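Local coordinates for putative acyl-[acyl-carrier-protein] desaturase DesA2 (Mycobacterium tuberculosis, PDB 1ZA0), which probably acts as a dimetal acyl-[acyl-carrier-protein] desaturase in mycobacterial fatty acid biosynthesis, at residues L12-V17 with A197-H202; D30-H35 with I182-R187; V38-G43 with L118-E123; E159-V164 with R251-D256. All blocks are in the same frame, centred on the assembly; numbering follows the deposited sequence. Where two conformers were deposited one is given.

In the fold
Contacts 1, 2 and 4 are partly buried and draw on the helices of the metal-binding bundle, while contact 3 is a surface contact about 23 Å from the centre of the chain, on the far side of that centre from contacts 1 and 4. Helix 176-206 serves both contact 1 and contact 2, whose centres lie about 26 Å apart. The chemistry changes with place: contact 1 adds a histidine-carboxylate bond to aliphatic packing, contact 2 lays an arginine on a tryptophan close to the metal region, and contact 4 joins helices through a leucine and a water bridge. Contact 3 is largely apolar; it touches contact 2 where Phe-40 packs on the backbone of His-35.

Contact 1. Residues L12-V17 with A197-H202; sequences LELEPV and ANLVTH
His-202 reaches across to Glu-13, Leu-14 and Val-17, and following it outward from the backbone takes in most of the contact. Its CB already touches two methyl groups, 3.8 Å from Val-17 CG2 and a little further from Leu-14 CD2. CG stands anti to the backbone N (chi1 -169°), on the way to helix 9-27. Val-17 CG2 sits over one ring face, displaced toward the rim on the CG side, and makes a CH-pi contact 3.9 Å from the centroid of the His-202 ring. Beyond CG, the CD2 atom of His-202 meets Leu-14 CD2 at the ring edge, at 3.7 Å. At the tip, NE2 of His-202 donates a hydrogen bond of 2.9 Å to OE1 of Glu-13. The bond is bent, with an N-H...O angle of 141°, and the carboxylate is moderately inclined to the plane of the imidazole. This bond probably helps to set the rotation of the ring while the methyl groups pack against it. Next to the histidine, Leu-199 CD2 touches Val-17 CG1 at 3.7 Å and, more loosely, Leu-14 CD2. The segments run at 136° to one another, their axes 9.9 Å apart at closest approach. Asn-198 adds a hydrogen bond to Asn-21, one turn further along the first helix, and both Leu-14 and Leu-199 pack on Leu-152, so helix 148-172 meets the two helices at their shared apolar side.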
loop_
_atom_site.group_PDB
_atom_site.type_symbol
_atom_site.label_atom_id
_atom_site.label_comp_id
_atom_site.label_asym_id
_atom_site.label_seq_id
_atom_site.Cartn_x
_atom_site.Cartn_y
_atom_site.Cartn_z
ATOM N N LEU A 12 -17.778 17.676 10.403
ATOM C CA LEU A 12 -17.959 19.056 9.939
ATOM C C LEU A 12 -16.599 19.833 9.979
ATOM O O LEU A 12 -16.325 20.616 9.135
ATOM C CB LEU A 12 -19.055 19.810 10.762
ATOM C CG LEU A 12 -20.558 19.523 10.454
ATOM C CD1 LEU A 12 -21.489 20.507 11.246
ATOM C CD2 LEU A 12 -20.880 19.584 8.946
ATOM N N GLU A 13 -15.794 19.576 10.985
ATOM C CA GLU A 13 -14.430 20.092 11.042
ATOM C C GLU A 13 -13.544 19.708 9.866
ATOM O O GLU A 13 -12.766 20.526 9.409
ATOM C CB GLU A 13 -13.809 19.629 12.327
ATOM C CG GLU A 13 -14.283 20.464 13.496
ATOM C CD GLU A 13 -13.612 21.829 13.551
ATOM O OE1 GLU A 13 -12.592 22.024 12.821
ATOM O OE2 GLU A 13 -14.080 22.691 14.342
ATOM N N LEU A 14 -13.720 18.472 9.355
ATOM C CA LEU A 14 -12.880 17.877 8.332
ATOM C C LEU A 14 -13.307 18.173 6.948
ATOM O O LEU A 14 -12.494 18.068 6.012
ATOM C CB LEU A 14 -12.782 16.351 8.526
ATOM C CG LEU A 14 -11.892 16.011 9.713
ATOM C CD1 LEU A 14 -11.965 14.534 10.078
ATOM C CD2 LEU A 14 -10.433 16.370 9.356
ATOM N N GLU A 15 -14.555 18.610 6.761
ATOM C CA GLU A 15 -15.043 18.751 5.407
ATOM C C GLU A 15 -14.285 19.746 4.565
ATOM O O GLU A 15 -14.036 19.466 3.407
ATOM C CB GLU A 15 -16.584 19.015 5.361
ATOM C CG GLU A 15 -17.208 18.723 3.998
ATOM C CD GLU A 15 -17.520 17.228 3.635
ATOM O OE1 GLU A 15 -17.136 16.242 4.356
ATOM O OE2 GLU A 15 -18.160 17.048 2.564
ATOM N N PRO A 16 -13.885 20.888 5.118
ATOM C CA PRO A 16 -13.107 21.846 4.343
ATOM C C PRO A 16 -11.710 21.257 3.968
ATOM O O PRO A 16 -11.185 21.594 2.907
ATOM C CB PRO A 16 -12.930 23.034 5.319
ATOM C CG PRO A 16 -13.937 22.807 6.382
ATOM C CD PRO A 16 -14.037 21.330 6.515
ATOM N N VAL A 17 -11.179 20.406 4.835
ATOM C CA VAL A 17 -9.872 19.774 4.600
ATOM C C VAL A 17 -9.974 18.649 3.522
ATOM O O VAL A 17 -9.141 18.552 2.605
ATOM C CB VAL A 17 -9.271 19.235 5.892
ATOM C CG1 VAL A 17 -7.824 18.612 5.626
ATOM C CG2 VAL A 17 -9.132 20.342 6.925
ATOM N N ALA A 197 -2.799 11.794 5.854
ATOM C CA ALA A 197 -1.976 12.474 6.849
ATOM C C ALA A 197 -2.439 13.937 7.035
ATOM O O ALA A 197 -2.289 14.497 8.103
ATOM C CB ALA A 197 -0.519 12.436 6.444
ATOM N N ASN A 198 -2.912 14.577 5.973
ATOM C CA ASN A 198 -3.368 15.956 6.112
ATOM C C ASN A 198 -4.645 15.989 7.023
ATOM O O ASN A 198 -4.834 16.930 7.800
ATOM C CB ASN A 198 -3.627 16.590 4.717
ATOM C CG ASN A 198 -2.345 16.933 3.984
ATOM O OD1 ASN A 198 -1.267 16.975 4.635
ATOM N ND2 ASN A 198 -2.434 17.223 2.620
ATOM N N LEU A 199 -5.478 14.946 6.948
ATOM C CA LEU A 199 -6.702 14.876 7.745
ATOM C C LEU A 199 -6.299 14.716 9.180
ATOM O O LEU A 199 -6.897 15.324 10.073
ATOM C CB LEU A 199 -7.625 13.753 7.307
ATOM C CG LEU A 199 -8.184 13.786 5.914
ATOM C CD1 LEU A 199 -9.169 12.636 5.594
ATOM C CD2 LEU A 199 -8.857 15.056 5.724
ATOM N N VAL A 200 -5.257 13.936 9.418
ATOM C CA VAL A 200 -4.736 13.715 10.737
ATOM C C VAL A 200 -4.140 15.004 11.342
ATOM O O VAL A 200 -4.274 15.271 12.565
ATOM C CB VAL A 200 -3.702 12.607 10.786
ATOM C CG1 VAL A 200 -2.997 12.543 12.122
ATOM C CG2 VAL A 200 -4.331 11.228 10.484
ATOM N N THR A 201 -3.487 15.785 10.506
ATOM C CA THR A 201 -3.013 17.105 10.943
ATOM C C THR A 201 -4.206 17.945 11.448
ATOM O O THR A 201 -4.061 18.546 12.484
ATOM C CB THR A 201 -2.257 17.800 9.784
ATOM O OG1 THR A 201 -1.045 17.061 9.545
ATOM C CG2 THR A 201 -1.803 19.226 10.179
ATOM N N HIS A 202 -5.322 18.025 10.709
ATOM C CA HIS A 202 -6.486 18.762 11.182
ATOM C C HIS A 202 -7.063 18.164 12.471
ATOM O O HIS A 202 -7.473 18.919 13.341
ATOM C CB HIS A 202 -7.527 18.968 10.090
ATOM C CG HIS A 202 -8.618 19.944 10.465
ATOM N ND1 HIS A 202 -8.392 21.293 10.661
ATOM C CD2 HIS A 202 -9.945 19.756 10.714
ATOM C CE1 HIS A 202 -9.524 21.895 11.003
ATOM N NE2 HIS A 202 -10.482 20.986 11.055
#

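Contact 2. Residues D30-H35 with I182-R187; sequences DIWFAH and IDRIAR. With EDO (1,2-ethanediol), chain C.
Asp-30 opens the contact by facing the guanidinium of Arg-184, a residue modelled in two conformers, of which one is described. Its carboxylate is only a long and doubtful salt-bridge partner, OD2 standing 3.7 Å from NH2 of Arg-184, with the two planes 50° apart. A water makes the firmer link: it donates to Asp-30 O and accepts from Arg-184 NH2 at 2.9 Å, lying in the guanidinium plane. Ile-31 turns its side chain away and brings the chain to Trp-32, which carries most of the contact from this segment. The indole CG occupies the crowded position between backbone N and carbonyl carbon (chi1 63°), and one ring face receives the aliphatic part of Arg-184. CB of that arginine lies over the face, 3.4 Å from Trp-32 CE2, in a CH-pi contact; CG and CD continue across the indole toward CG and CD1. The guanidinium sets one face against Trp-32 CB. Ile-185 CG1 approaches Trp-32 CZ2 at 4.1 Å. An ethanediol, probably from the crystallisation liquor, is bonded to both the N and O of Trp-32. Trp-32 NE1 bonds to Asp-188, while the indole packs on His-110, an iron ligand by similarity. Arginine thus contributes hydrocarbon to the aromatic face and a charged end beside Trp-32 CB, met by water, by Tyr-37 OH at NE and by the distant Asp-30 carboxylate, whose pull is probably weak.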
loop_
_atom_site.group_PDB
_atom_site.type_symbol
_atom_site.label_atom_id
_atom_site.label_comp_id
_atom_site.label_asym_id
_atom_site.label_seq_id
_atom_site.Cartn_x
_atom_site.Cartn_y
_atom_site.Cartn_z
ATOM N N ASP A 30 -2.534 12.325 -12.586
ATOM C CA ASP A 30 -1.863 11.934 -13.842
ATOM C C ASP A 30 -2.195 10.440 -14.058
ATOM O O ASP A 30 -1.442 9.555 -13.623
ATOM C CB ASP A 30 -0.356 12.149 -13.682
ATOM C CG ASP A 30 0.430 11.825 -14.951
ATOM O OD1 ASP A 30 -0.138 11.739 -16.072
ATOM O OD2 ASP A 30 1.662 11.631 -14.895
ATOM N N ILE A 31 -3.331 10.219 -14.700
ATOM C CA ILE A 31 -4.104 8.975 -14.686
ATOM C C ILE A 31 -3.384 7.946 -15.488
ATOM O O ILE A 31 -2.889 8.247 -16.507
ATOM C CB ILE A 31 -5.563 9.236 -15.237
ATOM C CG1 ILE A 31 -6.332 10.172 -14.303
ATOM C CG2 ILE A 31 -6.402 7.960 -15.444
ATOM C CD1 ILE A 31 -6.188 9.889 -12.840
ATOM N N TRP A 32 -3.281 6.743 -14.955
ATOM C CA TRP A 32 -2.746 5.584 -15.693
ATOM C C TRP A 32 -3.765 4.433 -15.666
ATOM O O TRP A 32 -4.685 4.437 -14.871
ATOM C CB TRP A 32 -1.400 5.154 -15.104
ATOM C CG TRP A 32 -1.425 4.675 -13.692
ATOM C CD1 TRP A 32 -1.467 5.432 -12.555
ATOM C CD2 TRP A 32 -1.286 3.314 -13.246
ATOM N NE1 TRP A 32 -1.399 4.632 -11.429
ATOM C CE2 TRP A 32 -1.287 3.325 -11.824
ATOM C CE3 TRP A 32 -1.172 2.081 -13.908
ATOM C CZ2 TRP A 32 -1.195 2.181 -11.071
ATOM C CZ3 TRP A 32 -1.071 0.953 -13.160
ATOM C CH2 TRP A 32 -1.106 0.998 -11.745
ATOM N N PHE A 33 -3.597 3.478 -16.597
ATOM C CA PHE A 33 -4.474 2.313 -16.735
ATOM C C PHE A 33 -3.641 1.060 -16.545
ATOM O O PHE A 33 -2.532 1.000 -17.017
ATOM C CB PHE A 33 -5.146 2.358 -18.118
ATOM C CG PHE A 33 -5.934 3.595 -18.337
ATOM C CD1 PHE A 33 -7.223 3.705 -17.818
ATOM C CD2 PHE A 33 -5.395 4.686 -19.051
ATOM C CE1 PHE A 33 -7.952 4.890 -18.003
ATOM C CE2 PHE A 33 -6.128 5.880 -19.202
ATOM C CZ PHE A 33 -7.393 5.969 -18.693
ATOM N N ALA A 34 -4.164 0.129 -15.746
ATOM C CA ALA A 34 -3.560 -1.131 -15.468
ATOM C C ALA A 34 -3.165 -1.831 -16.792
ATOM O O ALA A 34 -2.042 -2.360 -16.901
ATOM C CB ALA A 34 -4.572 -2.001 -14.634
ATOM N N HIS A 35 -4.070 -1.826 -17.770
ATOM C CA HIS A 35 -3.861 -2.571 -19.016
ATOM C C HIS A 35 -2.656 -2.065 -19.819
ATOM O O HIS A 35 -2.103 -2.783 -20.622
ATOM C CB HIS A 35 -5.127 -2.638 -19.885
ATOM C CG HIS A 35 -5.523 -1.331 -20.481
ATOM N ND1 HIS A 35 -6.602 -0.610 -20.025
ATOM C CD2 HIS A 35 -4.966 -0.597 -21.469
ATOM C CE1 HIS A 35 -6.695 0.506 -20.724
ATOM N NE2 HIS A 35 -5.696 0.556 -21.578
ATOM N N ILE A 182 5.117 -0.786 -10.663
ATOM C CA ILE A 182 5.308 -0.578 -9.263
ATOM C C ILE A 182 5.606 0.904 -8.933
ATOM O O ILE A 182 5.158 1.408 -7.909
ATOM C CB ILE A 182 6.379 -1.492 -8.637
ATOM C CG1 ILE A 182 6.053 -2.990 -8.870
ATOM C CG2 ILE A 182 6.464 -1.234 -7.152
ATOM C CD1 ILE A 182 4.688 -3.487 -8.216
ATOM N N ASP A 183 6.370 1.562 -9.777
ATOM C CA ASP A 183 6.599 2.993 -9.594
ATOM C C ASP A 183 5.267 3.797 -9.670
ATOM O O ASP A 183 5.099 4.738 -8.900
ATOM C CB ASP A 183 7.549 3.446 -10.681
ATOM C CG ASP A 183 7.735 4.913 -10.723
ATOM O OD1 ASP A 183 8.523 5.425 -9.887
ATOM O OD2 ASP A 183 7.169 5.592 -11.577
ATOM N N ARG A 184 4.357 3.465 -10.596
ATOM C CA ARG A 184 3.027 4.128 -10.631
ATOM C C ARG A 184 2.292 3.933 -9.312
ATOM O O ARG A 184 1.729 4.894 -8.763
ATOM C CB ARG A 184 2.138 3.682 -11.812
ATOM C CG ARG A 184 2.484 4.245 -13.178
ATOM C CD ARG A 184 2.249 5.779 -13.417
ATOM N NE ARG A 184 2.335 6.074 -14.857
ATOM C CZ ARG A 184 1.760 7.092 -15.517
ATOM N NH1 ARG A 184 1.941 7.185 -16.833
ATOM N NH2 ARG A 184 1.029 8.010 -14.894
ATOM N N ILE A 185 2.262 2.697 -8.826
ATOM C CA ILE A 185 1.626 2.356 -7.553
ATOM C C ILE A 185 2.242 3.141 -6.384
ATOM O O ILE A 185 1.492 3.742 -5.529
ATOM C CB ILE A 185 1.712 0.855 -7.274
ATOM C CG1 ILE A 185 0.882 0.064 -8.294
ATOM C CG2 ILE A 185 1.229 0.528 -5.852
ATOM C CD1 ILE A 185 0.931 -1.482 -8.042
ATOM N N ALA A 186 3.587 3.186 -6.356
ATOM C CA ALA A 186 4.302 3.910 -5.294
ATOM C C ALA A 186 3.879 5.385 -5.252
ATOM O O ALA A 186 3.689 5.918 -4.147
ATOM C CB ALA A 186 5.758 3.828 -5.468
ATOM N N ARG A 187 3.789 6.013 -6.413
ATOM C CA ARG A 187 3.366 7.410 -6.538
ATOM C C ARG A 187 1.926 7.665 -6.070
ATOM O O ARG A 187 1.622 8.723 -5.461
ATOM C CB ARG A 187 3.545 7.902 -7.949
ATOM C CG ARG A 187 4.975 7.999 -8.365
ATOM C CD ARG A 187 5.188 8.409 -9.821
ATOM N NE ARG A 187 6.562 8.073 -10.237
ATOM C CZ ARG A 187 7.647 8.764 -9.887
ATOM N NH1 ARG A 187 7.537 9.919 -9.184
ATOM N NH2 ARG A 187 8.843 8.342 -10.286
HETATM C C1 EDO C . -4.594 5.924 -10.992
HETATM O O1 EDO C . -4.715 6.276 -12.340
HETATM C C2 EDO C . -4.200 7.134 -10.172
HETATM O O2 EDO C . -2.974 7.704 -10.587
HETATM O O HOH W 1 0.546 8.562 -12.136
#

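Contact 3. Residues V38-G43 with L118-E123; sequences VPFDQG and LVVTRE
Apolar contacts between Val-120 and the loop 38-43 dominate this surface contact. Val-120 points at the loop and divides its two methyls among three residues. CG2, anti to the carbonyl carbon, touches Val-38 CG1 at 3.6 Å and also approaches Phe-40, lying 3.9 Å from its CD1 and somewhat further from CE1. The side chains of Phe-40 and Val-120 cross at about a right angle. Val-38 CG1 serves twice, for it also lies over the centre of the Phe-40 ring, 3.5 Å above its plane. The next residue, Thr-121, offers CG2 to the pyrrolidine ring, 3.8 Å from Pro-39 CG. The same methyl approaches Gln-42 OE1, whereas the hydroxyl of Thr-121 turns back to bond with Tyr-117 O.

The loop owes its shape to an inverse gamma turn centred on Pro-39, followed by a 3-10 turn at 40-42. Together they bring it against the last turn of helix 95-121, after which Arg-122 takes positive phi (59°) and leaves the helical conformation. Its side chain is bonded to Gln-58 and to the carbonyls of Glu-44 and Arg-52.

Contacts of backbone atoms make up the second group. The carbonyl O of Pro-39 is 3.2 Å from Val-120 CG1, and it also accepts the backbone N-H of Gln-42 within the turn. Gly-43 lies closest to the helix backbone: its CA makes a C-H...O contact with Val-120 O at 3.6 Å, with an angle of 153° at the hydrogen.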
loop_
_atom_site.group_PDB
_atom_site.type_symbol
_atom_site.label_atom_id
_atom_site.label_comp_id
_atom_site.label_asym_id
_atom_site.label_seq_id
_atom_site.Cartn_x
_atom_site.Cartn_y
_atom_site.Cartn_z
ATOM N N VAL A 38 0.642 -4.126 -18.863
ATOM C CA VAL A 38 0.564 -5.608 -18.997
ATOM C C VAL A 38 0.977 -6.041 -20.411
ATOM O O VAL A 38 0.357 -5.645 -21.354
ATOM C CB VAL A 38 -0.880 -6.125 -18.683
ATOM C CG1 VAL A 38 -0.967 -7.628 -18.816
ATOM C CG2 VAL A 38 -1.262 -5.711 -17.253
ATOM N N PRO A 39 2.045 -6.836 -20.546
ATOM C CA PRO A 39 2.535 -7.231 -21.871
ATOM C C PRO A 39 1.757 -8.415 -22.394
ATOM O O PRO A 39 2.237 -9.551 -22.367
ATOM C CB PRO A 39 4.014 -7.634 -21.600
ATOM C CG PRO A 39 3.978 -8.164 -20.198
ATOM C CD PRO A 39 2.905 -7.353 -19.476
ATOM N N PHE A 40 0.572 -8.129 -22.819
ATOM C CA PHE A 40 -0.382 -9.119 -23.275
ATOM C C PHE A 40 0.188 -9.988 -24.381
ATOM O O PHE A 40 -0.146 -11.164 -24.415
ATOM C CB PHE A 40 -1.677 -8.436 -23.758
ATOM C CG PHE A 40 -2.526 -7.901 -22.631
ATOM C CD1 PHE A 40 -3.195 -8.778 -21.782
ATOM C CD2 PHE A 40 -2.638 -6.529 -22.429
ATOM C CE1 PHE A 40 -3.975 -8.283 -20.737
ATOM C CE2 PHE A 40 -3.379 -5.996 -21.376
ATOM C CZ PHE A 40 -4.061 -6.877 -20.515
ATOM N N ASP A 41 1.072 -9.427 -25.244
ATOM C CA ASP A 41 1.723 -10.186 -26.336
ATOM C C ASP A 41 2.367 -11.457 -25.835
ATOM O O ASP A 41 2.452 -12.395 -26.579
ATOM C CB ASP A 41 2.920 -9.403 -26.938
ATOM C CG ASP A 41 2.512 -8.323 -27.896
ATOM O OD1 ASP A 41 1.312 -8.134 -28.209
ATOM O OD2 ASP A 41 3.368 -7.550 -28.360
ATOM N N GLN A 42 2.891 -11.467 -24.607
ATOM C CA GLN A 42 3.547 -12.660 -24.018
ATOM C C GLN A 42 2.571 -13.701 -23.443
ATOM O O GLN A 42 2.973 -14.769 -23.044
ATOM C CB GLN A 42 4.397 -12.265 -22.826
ATOM C CG GLN A 42 5.563 -11.464 -23.222
ATOM C CD GLN A 42 6.375 -11.008 -22.037
ATOM O OE1 GLN A 42 6.409 -11.683 -20.968
ATOM N NE2 GLN A 42 7.084 -9.868 -22.236
ATOM N N GLY A 43 1.301 -13.333 -23.326
ATOM C CA GLY A 43 0.333 -14.213 -22.735
ATOM C C GLY A 43 0.151 -15.497 -23.513
ATOM O O GLY A 43 0.256 -15.544 -24.741
ATOM N N LEU A 118 0.924 -10.501 -13.545
ATOM C CA LEU A 118 1.425 -11.762 -13.052
ATOM C C LEU A 118 0.929 -13.022 -13.816
ATOM O O LEU A 118 1.701 -14.011 -13.983
ATOM C CB LEU A 118 1.080 -11.907 -11.595
ATOM C CG LEU A 118 1.899 -11.046 -10.614
ATOM C CD1 LEU A 118 1.424 -11.213 -9.172
ATOM C CD2 LEU A 118 3.381 -11.353 -10.768
ATOM N N VAL A 119 -0.345 -12.991 -14.203
ATOM C CA VAL A 119 -0.948 -14.095 -14.882
ATOM C C VAL A 119 -0.508 -14.107 -16.361
ATOM O O VAL A 119 -0.310 -15.163 -16.907
ATOM C CB VAL A 119 -2.491 -14.155 -14.724
ATOM C CG1 VAL A 119 -3.159 -13.089 -15.507
ATOM C CG2 VAL A 119 -3.006 -15.574 -15.183
ATOM N N VAL A 120 -0.337 -12.948 -16.998
ATOM C CA VAL A 120 0.074 -12.907 -18.385
ATOM C C VAL A 120 1.521 -13.358 -18.526
ATOM O O VAL A 120 1.877 -13.976 -19.539
ATOM C CB VAL A 120 -0.117 -11.492 -18.954
ATOM C CG1 VAL A 120 0.702 -11.231 -20.112
ATOM C CG2 VAL A 120 -1.572 -11.196 -19.166
ATOM N N THR A 121 2.373 -12.957 -17.574
ATOM C CA THR A 121 3.783 -13.242 -17.661
ATOM C C THR A 121 4.149 -14.584 -17.100
ATOM O O THR A 121 5.297 -14.950 -17.269
ATOM C CB THR A 121 4.667 -12.203 -16.878
ATOM O OG1 THR A 121 4.278 -12.156 -15.517
ATOM C CG2 THR A 121 4.475 -10.795 -17.438
ATOM N N ARG A 122 3.231 -15.245 -16.381
ATOM C CA ARG A 122 3.447 -16.521 -15.683
ATOM C C ARG A 122 4.574 -16.492 -14.634
ATOM O O ARG A 122 5.272 -17.500 -14.415
ATOM C CB ARG A 122 3.816 -17.636 -16.718
ATOM C CG ARG A 122 2.926 -17.748 -18.005
ATOM C CD ARG A 122 1.769 -18.535 -17.758
ATOM N NE ARG A 122 0.876 -18.970 -18.893
ATOM C CZ ARG A 122 0.716 -20.241 -19.283
ATOM N NH1 ARG A 122 1.473 -21.220 -18.811
ATOM N NH2 ARG A 122 -0.239 -20.542 -20.143
ATOM N N GLU A 123 4.740 -15.368 -13.965
ATOM C CA GLU A 123 5.833 -15.198 -13.072
ATOM C C GLU A 123 5.560 -15.875 -11.752
ATOM O O GLU A 123 6.481 -16.056 -10.994
ATOM C CB GLU A 123 6.183 -13.712 -12.915
ATOM C CG GLU A 123 6.955 -13.142 -14.113
ATOM C CD GLU A 123 8.387 -13.754 -14.201
ATOM O OE1 GLU A 123 8.894 -14.336 -13.188
ATOM O OE2 GLU A 123 8.947 -13.749 -15.299
#

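Contact 4. Residues E159-V164 with R251-D256; sequences ERCGAV and RQLISD. With MN (manganese (II) ion), chain B.
Leu-253 projects between Arg-160, Cys-161 and Val-164 and has the largest buried surface of the contact. Its CG lies between the backbone N and the carbonyl carbon (chi1 69°). The two methyls part their work: CD1 meets Cys-161 SG at 3.9 Å, while CD2 rests against the CA of Cys-161. Leu-253 CD2 also lies 4.0 Å from Val-164 CG2. Arg-160, next in buried area, slides past the leucine in the opposite direction, its chain extended from CG to NE, so that its CG and CD lie beside Leu-253 CD1.

The two segments cross at 125°, their axes 10.3 Å apart at closest approach, and this places helix 247-260 against helix 148-172 of the ferritin-like bundle. The neighbouring Glu-159 grips the manganese ion with both carboxylate oxygens, alongside Glu-107, Glu-189 and His-192.

At its tip, Arg-160 NH2 packs 3.5 Å from Asp-256 CB. The charges themselves stay apart, joined by a water in the guanidinium plane that accepts from Arg-160 NH2 and donates to Asp-256 OD2 at 2.7 Å. NH1 of the arginine forms a salt bridge with Glu-193 of helix 176-206, and Asp-256 OD1 accepts a bond from Gln-252 NE2.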
loop_
_atom_site.group_PDB
_atom_site.type_symbol
_atom_site.label_atom_id
_atom_site.label_comp_id
_atom_site.label_asym_id
_atom_site.label_seq_id
_atom_site.Cartn_x
_atom_site.Cartn_y
_atom_site.Cartn_z
ATOM N N GLU A 159 -0.783 3.645 4.641
ATOM C CA GLU A 159 -0.369 4.191 3.375
ATOM C C GLU A 159 1.101 4.544 3.316
ATOM O O GLU A 159 1.727 4.359 2.288
ATOM C CB GLU A 159 -1.231 5.376 2.944
ATOM C CG GLU A 159 -2.672 4.982 2.719
ATOM C CD GLU A 159 -2.792 4.213 1.380
ATOM O OE1 GLU A 159 -1.713 3.949 0.734
ATOM O OE2 GLU A 159 -3.895 3.935 0.934
ATOM N N ARG A 160 1.683 4.997 4.418
ATOM C CA ARG A 160 3.105 5.270 4.391
ATOM C C ARG A 160 3.896 3.947 4.258
ATOM O O ARG A 160 4.850 3.905 3.551
ATOM C CB ARG A 160 3.551 6.005 5.655
ATOM C CG ARG A 160 5.047 6.445 5.598
ATOM C CD ARG A 160 5.435 7.397 6.726
ATOM N NE ARG A 160 6.709 8.060 6.501
ATOM C CZ ARG A 160 6.912 9.304 6.101
ATOM N NH1 ARG A 160 5.918 10.120 5.820
ATOM N NH2 ARG A 160 8.164 9.716 5.964
ATOM N N CYS A 161 3.471 2.907 4.965
ATOM C CA CYS A 161 4.027 1.565 4.773
ATOM C C CYS A 161 3.967 1.146 3.292
ATOM O O CYS A 161 4.973 0.687 2.756
ATOM C CB CYS A 161 3.310 0.505 5.605
ATOM S SG CYS A 161 3.463 0.756 7.371
ATOM N N GLY A 162 2.798 1.293 2.669
ATOM C CA GLY A 162 2.608 1.076 1.234
ATOM C C GLY A 162 3.600 1.831 0.387
ATOM O O GLY A 162 4.151 1.274 -0.572
ATOM N N ALA A 163 3.806 3.108 0.703
ATOM C CA ALA A 163 4.661 3.973 -0.089
ATOM C C ALA A 163 6.146 3.559 0.012
ATOM O O ALA A 163 6.793 3.486 -1.030
ATOM C CB ALA A 163 4.476 5.414 0.306
ATOM N N VAL A 164 6.615 3.227 1.216
ATOM C CA VAL A 164 7.971 2.754 1.457
ATOM C C VAL A 164 8.229 1.358 0.799
ATOM O O VAL A 164 9.189 1.164 0.052
ATOM C CB VAL A 164 8.245 2.706 2.947
ATOM C CG1 VAL A 164 9.573 2.045 3.260
ATOM C CG2 VAL A 164 8.222 4.183 3.535
ATOM N N ARG A 251 10.002 0.463 11.748
ATOM C CA ARG A 251 10.488 1.300 12.835
ATOM C C ARG A 251 10.920 2.687 12.307
ATOM O O ARG A 251 10.434 3.702 12.743
ATOM C CB ARG A 251 11.617 0.522 13.609
ATOM C CG ARG A 251 12.065 1.134 14.971
ATOM C CD ARG A 251 13.498 0.737 15.489
ATOM N NE ARG A 251 14.566 1.439 14.740
ATOM C CZ ARG A 251 15.672 1.992 15.255
ATOM N NH1 ARG A 251 15.923 1.995 16.571
ATOM N NH2 ARG A 251 16.543 2.573 14.432
ATOM N N GLN A 252 11.785 2.756 11.324
ATOM C CA GLN A 252 12.134 4.057 10.799
ATOM C C GLN A 252 10.910 4.872 10.276
ATOM O O GLN A 252 10.815 6.061 10.579
ATOM C CB GLN A 252 13.177 3.981 9.678
ATOM C CG GLN A 252 13.942 5.280 9.410
ATOM C CD GLN A 252 14.513 5.890 10.718
ATOM O OE1 GLN A 252 15.336 5.252 11.357
ATOM N NE2 GLN A 252 14.031 7.093 11.123
ATOM N N LEU A 253 10.018 4.277 9.476
ATOM C CA LEU A 253 8.926 5.099 8.871
ATOM C C LEU A 253 7.976 5.585 9.978
ATOM O O LEU A 253 7.419 6.651 9.858
ATOM C CB LEU A 253 8.140 4.393 7.751
ATOM C CG LEU A 253 7.238 3.223 8.076
ATOM C CD1 LEU A 253 5.838 3.685 8.497
ATOM C CD2 LEU A 253 7.141 2.249 6.880
ATOM N N ILE A 254 7.794 4.795 11.030
ATOM C CA ILE A 254 6.978 5.227 12.137
ATOM C C ILE A 254 7.571 6.501 12.806
ATOM O O ILE A 254 6.860 7.428 13.100
ATOM C CB ILE A 254 6.806 4.165 13.191
ATOM C CG1 ILE A 254 5.922 3.031 12.706
ATOM C CG2 ILE A 254 6.108 4.777 14.468
ATOM C CD1 ILE A 254 6.133 1.707 13.532
ATOM N N SER A 255 8.865 6.476 13.099
ATOM C CA SER A 255 9.601 7.660 13.549
ATOM C C SER A 255 9.481 8.850 12.601
ATOM O O SER A 255 9.183 9.941 13.033
ATOM C CB SER A 255 11.081 7.300 13.715
ATOM O OG SER A 255 11.826 8.381 14.219
ATOM N N ASP A 256 9.698 8.644 11.314
ATOM C CA ASP A 256 9.533 9.701 10.333
ATOM C C ASP A 256 8.107 10.276 10.265
ATOM O O ASP A 256 7.948 11.456 10.033
ATOM C CB ASP A 256 9.915 9.251 8.928
ATOM C CG ASP A 256 11.343 8.703 8.804
ATOM O OD1 ASP A 256 12.227 9.025 9.634
ATOM O OD2 ASP A 256 11.632 7.934 7.841
HETATM MN MN MN B . -2.869 3.176 -1.067
HETATM O O HOH W 2 9.756 7.002 6.174
HETATM O O HOH W 3 -2.555 1.368 0.087
#